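Long-range contact in 6-phospho-beta-glucosidase BglT (Thermotoga maritima, PDB 1UP7), which hydrolyses cellobiose 6'-phosphate to glucose 6-phosphate and glucose, using NAD+ and a manganese ion: residues L97-T107 / Y243-F254. Numbering follows the deposited sequence.
Sequences LKYGLIGQETT and YLRYYLMEKKMF. With G6P (6-O-phosphono-alpha-D-glucopyranose), chain J; NAD (nicotinamide-adenine-dinucleotide), chain I.
Ile102 and Phe254 lead the apolar part of this contact. Ile102 holds CG1 beside the backbone N (chi1 -69°), with CG2 anti to it, so that CG1 lies against Glu250 CG and CD1 reaches along the first turn of helix 250-258 to Phe254 N (3.5 Å) and Met253 CB, while CG2 touches Tyr246 CD1. A branched aliphatic chain suits a spot with neighbours on several sides. The Phe254 ring turns its edge to the loop, its polarised C-H groups facing carbonyl oxygens, with CZ 3.4 Å from Leu97 O and CE1 as near to Leu101 O. Gln104 CG sits over one face of Tyr246, 3.9 Å from the ring centroid, in a CH-pi contact.

The contact joins the Rossmann-type NAD-binding part of this family 4 glycosidase to its C-terminal domain beside the active site. Tyr243, the proton acceptor, puts OH 3.3 Å from G6P C2; Glu105, which by similarity raises that tyrosine's basicity, accepts a hydrogen bond from G6P O4 through OE1 and another from NAD O2D through OE2.

Among the polar contacts, Gln104 OE1 gathers Thr106 N (2.8 Å) and, on a lone pair in the carbonyl plane, Thr106 OG1. Gln104 OE1 itself also lies in plane at the Tyr243 ring edge, the amide nearly perpendicular to the ring (86°). Replacing Gln104 by an alanine is likely to leave the Thr106 amide and hydroxyl without this acceptor and to strip the CG that covers one face of Tyr246. Two waters bridge the segments through Glu250 OE2, one donating to Gly100 O, the other accepting from Ile102 N at 2.8 Å.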
# COMPACT_ATOMS: atom_id res chain seq x y z
N LEU A 97 39.05 9.03 2.43
CA LEU A 97 40.05 8.13 3.01
C LEU A 97 40.62 8.62 4.34
O LEU A 97 40.66 7.88 5.30
CB LEU A 97 41.15 7.88 1.99
CG LEU A 97 41.08 6.65 1.08
CD1 LEU A 97 39.74 5.96 0.99
CD2 LEU A 97 41.70 6.89 -0.30
N LYS A 98 41.03 9.89 4.40
CA LYS A 98 41.55 10.48 5.63
C LYS A 98 40.59 10.42 6.83
O LYS A 98 41.03 10.51 7.97
CB LYS A 98 42.02 11.92 5.43
CG LYS A 98 40.89 12.90 5.20
CD LYS A 98 41.38 14.35 5.04
CE LYS A 98 42.07 14.61 3.71
NZ LYS A 98 41.19 14.42 2.55
N TYR A 99 39.31 10.27 6.56
CA TYR A 99 38.29 10.16 7.61
C TYR A 99 38.03 8.73 8.05
O TYR A 99 37.18 8.51 8.91
CB TYR A 99 36.98 10.78 7.13
CG TYR A 99 37.10 12.21 6.73
CD1 TYR A 99 36.94 13.24 7.66
CD2 TYR A 99 37.40 12.57 5.41
CE1 TYR A 99 37.04 14.59 7.28
CE2 TYR A 99 37.52 13.89 5.02
CZ TYR A 99 37.34 14.90 5.95
OH TYR A 99 37.46 16.23 5.56
N GLY A 100 38.75 7.77 7.48
CA GLY A 100 38.53 6.36 7.76
C GLY A 100 37.30 5.82 7.03
O GLY A 100 36.67 4.88 7.47
N LEU A 101 36.95 6.45 5.92
CA LEU A 101 35.73 6.12 5.19
C LEU A 101 36.09 5.51 3.86
O LEU A 101 37.14 5.85 3.28
CB LEU A 101 34.95 7.41 4.94
CG LEU A 101 33.84 7.87 5.92
CD1 LEU A 101 33.68 7.05 7.25
CD2 LEU A 101 33.84 9.39 6.16
N ILE A 102 35.23 4.62 3.37
CA ILE A 102 35.37 4.06 2.04
C ILE A 102 35.38 5.16 0.98
O ILE A 102 34.52 6.05 0.96
CB ILE A 102 34.21 3.08 1.75
CG1 ILE A 102 34.34 1.81 2.61
CG2 ILE A 102 34.17 2.78 0.22
CD1 ILE A 102 35.55 1.07 2.28
N GLY A 103 36.40 5.14 0.14
CA GLY A 103 36.42 6.01 -1.03
C GLY A 103 36.29 5.19 -2.31
O GLY A 103 37.19 4.41 -2.65
N GLN A 104 35.18 5.36 -3.00
CA GLN A 104 34.85 4.56 -4.16
C GLN A 104 34.04 5.36 -5.19
O GLN A 104 33.24 6.23 -4.85
CB GLN A 104 34.09 3.30 -3.71
CG GLN A 104 34.35 2.04 -4.59
CD GLN A 104 33.44 2.06 -5.82
OE1 GLN A 104 32.33 2.63 -5.79
NE2 GLN A 104 33.91 1.48 -6.89
N GLU A 105 34.27 5.08 -6.46
CA GLU A 105 33.60 5.79 -7.56
C GLU A 105 32.07 5.97 -7.41
O GLU A 105 31.55 7.09 -7.65
CB GLU A 105 33.97 5.12 -8.91
CG GLU A 105 33.24 5.74 -10.11
CD GLU A 105 33.14 4.83 -11.33
OE1 GLU A 105 32.96 3.58 -11.18
OE2 GLU A 105 33.24 5.36 -12.46
N THR A 106 31.35 4.90 -7.03
CA THR A 106 29.88 4.89 -7.04
C THR A 106 29.25 4.64 -5.68
O THR A 106 28.06 4.84 -5.53
CB THR A 106 29.34 3.83 -8.04
OG1 THR A 106 29.66 2.49 -7.58
CG2 THR A 106 30.13 3.88 -9.36
N THR A 107 30.03 4.18 -4.71
CA THR A 107 29.50 3.68 -3.46
C THR A 107 29.88 4.57 -2.29
O THR A 107 31.06 4.78 -2.06
CB THR A 107 30.08 2.27 -3.19
OG1 THR A 107 29.81 1.43 -4.32
CG2 THR A 107 29.33 1.64 -2.03
N TYR A 243 29.82 -5.35 -5.12
CA TYR A 243 29.87 -4.06 -4.43
C TYR A 243 29.41 -4.11 -2.99
O TYR A 243 29.67 -3.17 -2.24
CB TYR A 243 29.03 -3.04 -5.17
CG TYR A 243 29.75 -2.40 -6.34
CD1 TYR A 243 29.85 -3.07 -7.58
CD2 TYR A 243 30.30 -1.12 -6.22
CE1 TYR A 243 30.51 -2.47 -8.66
CE2 TYR A 243 30.97 -0.52 -7.28
CZ TYR A 243 31.07 -1.18 -8.49
OH TYR A 243 31.74 -0.58 -9.53
N LEU A 244 28.71 -5.19 -2.63
CA LEU A 244 28.27 -5.38 -1.26
C LEU A 244 29.48 -5.53 -0.35
O LEU A 244 29.36 -5.34 0.84
CB LEU A 244 27.30 -6.56 -1.11
CG LEU A 244 25.82 -6.19 -1.00
CD1 LEU A 244 25.50 -5.03 0.00
CD2 LEU A 244 25.25 -5.86 -2.40
N ARG A 245 30.62 -5.87 -0.92
CA ARG A 245 31.86 -6.03 -0.15
C ARG A 245 32.18 -4.76 0.64
O ARG A 245 32.73 -4.85 1.73
CB ARG A 245 33.05 -6.29 -1.06
CG ARG A 245 33.29 -7.75 -1.44
CD ARG A 245 34.41 -7.88 -2.51
NE ARG A 245 34.30 -6.71 -3.41
CZ ARG A 245 35.24 -6.25 -4.21
NH1 ARG A 245 36.44 -6.83 -4.24
NH2 ARG A 245 34.99 -5.19 -4.99
N TYR A 246 31.83 -3.60 0.09
CA TYR A 246 32.13 -2.31 0.73
C TYR A 246 31.32 -2.09 1.97
O TYR A 246 31.78 -1.41 2.88
CB TYR A 246 31.94 -1.11 -0.23
CG TYR A 246 32.87 -1.16 -1.42
CD1 TYR A 246 34.21 -0.85 -1.29
CD2 TYR A 246 32.39 -1.55 -2.68
CE1 TYR A 246 35.08 -0.93 -2.39
CE2 TYR A 246 33.24 -1.63 -3.78
CZ TYR A 246 34.59 -1.34 -3.62
OH TYR A 246 35.43 -1.42 -4.71
N TYR A 247 30.13 -2.68 2.00
CA TYR A 247 29.26 -2.65 3.16
C TYR A 247 29.61 -3.73 4.16
O TYR A 247 29.81 -3.41 5.31
CB TYR A 247 27.83 -2.82 2.72
CG TYR A 247 27.33 -1.66 1.92
CD1 TYR A 247 27.56 -1.59 0.55
CD2 TYR A 247 26.60 -0.65 2.53
CE1 TYR A 247 27.10 -0.54 -0.20
CE2 TYR A 247 26.09 0.41 1.78
CZ TYR A 247 26.35 0.46 0.42
OH TYR A 247 25.88 1.48 -0.34
N LEU A 248 29.73 -4.99 3.71
CA LEU A 248 29.82 -6.14 4.61
C LEU A 248 31.26 -6.53 4.95
O LEU A 248 31.52 -7.28 5.89
CB LEU A 248 29.07 -7.32 4.00
CG LEU A 248 27.56 -7.11 3.99
CD1 LEU A 248 27.07 -7.97 2.88
CD2 LEU A 248 26.90 -7.46 5.35
N MET A 249 32.19 -6.00 4.15
CA MET A 249 33.64 -6.18 4.33
C MET A 249 34.36 -4.82 4.42
O MET A 249 35.47 -4.65 3.87
CB MET A 249 34.24 -7.01 3.18
CG MET A 249 33.76 -8.45 3.12
SD MET A 249 34.33 -9.32 1.65
CE MET A 249 35.91 -9.32 1.89
N GLU A 250 33.74 -3.87 5.12
CA GLU A 250 34.21 -2.50 5.13
C GLU A 250 35.66 -2.37 5.59
O GLU A 250 36.45 -1.76 4.86
CB GLU A 250 33.34 -1.58 5.99
CG GLU A 250 33.66 -0.12 5.78
CD GLU A 250 32.80 0.81 6.63
OE1 GLU A 250 31.79 0.38 7.24
OE2 GLU A 250 33.17 1.99 6.72
N LYS A 251 36.01 -2.91 6.76
CA LYS A 251 37.39 -2.79 7.22
C LYS A 251 38.38 -3.36 6.21
O LYS A 251 39.42 -2.75 5.95
CB LYS A 251 37.67 -3.40 8.60
CG LYS A 251 36.80 -2.83 9.71
CD LYS A 251 36.99 -3.59 11.06
CE LYS A 251 36.95 -5.10 10.92
NZ LYS A 251 37.25 -5.80 12.21
N LYS A 252 38.08 -4.52 5.63
CA LYS A 252 38.97 -5.12 4.63
C LYS A 252 39.07 -4.21 3.38
O LYS A 252 40.16 -3.96 2.87
CB LYS A 252 38.45 -6.49 4.20
CG LYS A 252 39.49 -7.45 3.74
CD LYS A 252 38.97 -8.92 3.82
CE LYS A 252 39.76 -9.72 4.87
NZ LYS A 252 39.20 -11.11 5.01
N MET A 253 37.94 -3.73 2.89
CA MET A 253 37.93 -2.84 1.73
C MET A 253 38.59 -1.47 2.01
O MET A 253 39.32 -0.95 1.14
CB MET A 253 36.51 -2.60 1.17
CG MET A 253 35.83 -3.88 0.59
SD MET A 253 36.85 -4.77 -0.66
CE MET A 253 37.41 -5.98 0.24
N PHE A 254 38.35 -0.89 3.18
CA PHE A 254 39.02 0.35 3.51
C PHE A 254 40.53 0.17 3.46
O PHE A 254 41.22 1.05 2.90
CB PHE A 254 38.65 0.92 4.87
CG PHE A 254 39.44 2.17 5.21
CD1 PHE A 254 39.02 3.43 4.73
CD2 PHE A 254 40.60 2.10 5.96
CE1 PHE A 254 39.75 4.58 5.02
CE2 PHE A 254 41.35 3.26 6.24
CZ PHE A 254 40.92 4.51 5.77
C1 G6P J . 32.05 -2.29 -12.93
C2 G6P J . 30.78 -1.48 -12.54
C3 G6P J . 30.77 -0.16 -13.30
C4 G6P J . 32.01 0.62 -12.89
C5 G6P J . 33.25 -0.18 -13.34
C6 G6P J . 34.52 0.53 -12.90
O1 G6P J . 32.20 -3.54 -12.23
O2 G6P J . 29.56 -2.17 -12.81
O3 G6P J . 29.57 0.60 -13.08
O4 G6P J . 31.97 1.95 -13.40
O5 G6P J . 33.26 -1.52 -12.77
O6 G6P J . 35.58 0.29 -13.83
P G6P J . 36.79 1.33 -13.98
O1P G6P J . 37.60 0.87 -15.17
O2P G6P J . 37.73 1.41 -12.78
O3P G6P J . 36.18 2.68 -14.24
PA NAD I . 35.38 9.17 -19.12
O1A NAD I . 36.17 9.96 -18.16
O2A NAD I . 36.16 8.63 -20.34
O5B NAD I . 34.20 10.17 -19.60
C5B NAD I . 33.55 9.95 -20.82
C4B NAD I . 33.50 11.23 -21.64
O4B NAD I . 32.57 12.15 -21.07
C3B NAD I . 34.82 11.97 -21.76
O3B NAD I . 35.19 11.99 -23.13
C2B NAD I . 34.53 13.38 -21.25
O2B NAD I . 35.17 14.38 -22.01
C1B NAD I . 33.02 13.45 -21.46
N9A NAD I . 32.32 14.45 -20.65
C8A NAD I . 32.58 14.89 -19.37
N7A NAD I . 31.61 15.78 -19.07
C5A NAD I . 30.73 15.88 -20.09
C6A NAD I . 29.59 16.64 -20.31
N6A NAD I . 29.13 17.49 -19.39
N1A NAD I . 28.92 16.52 -21.52
C2A NAD I . 29.38 15.66 -22.50
N3A NAD I . 30.53 14.93 -22.28
C4A NAD I . 31.18 15.05 -21.10
O3 NAD I . 34.74 7.97 -18.27
PN NAD I . 34.18 6.56 -18.79
O1N NAD I . 35.03 5.57 -18.07
O2N NAD I . 34.02 6.48 -20.22
O5D NAD I . 32.68 6.51 -18.23
C5D NAD I . 31.74 7.56 -18.34
C4D NAD I . 30.63 7.31 -17.32
O4D NAD I . 29.93 6.08 -17.54
C3D NAD I . 31.16 7.23 -15.90
O3D NAD I . 30.24 7.91 -15.11
C2D NAD I . 31.16 5.74 -15.57
O2D NAD I . 31.00 5.43 -14.19
C1D NAD I . 30.07 5.17 -16.44
N1N NAD I . 30.52 3.93 -17.08
C2N NAD I . 30.39 3.90 -18.45
C3N NAD I . 30.77 2.81 -19.19
C7N NAD I . 30.61 2.85 -20.69
O7N NAD I . 30.09 1.77 -21.43
N7N NAD I . 30.98 3.97 -21.33
C4N NAD I . 31.31 1.72 -18.49
C5N NAD I . 31.45 1.73 -17.09
C6N NAD I . 31.05 2.86 -16.38
O HOH W 1 35.74 2.42 6.47
O HOH W 2 32.91 4.17 4.89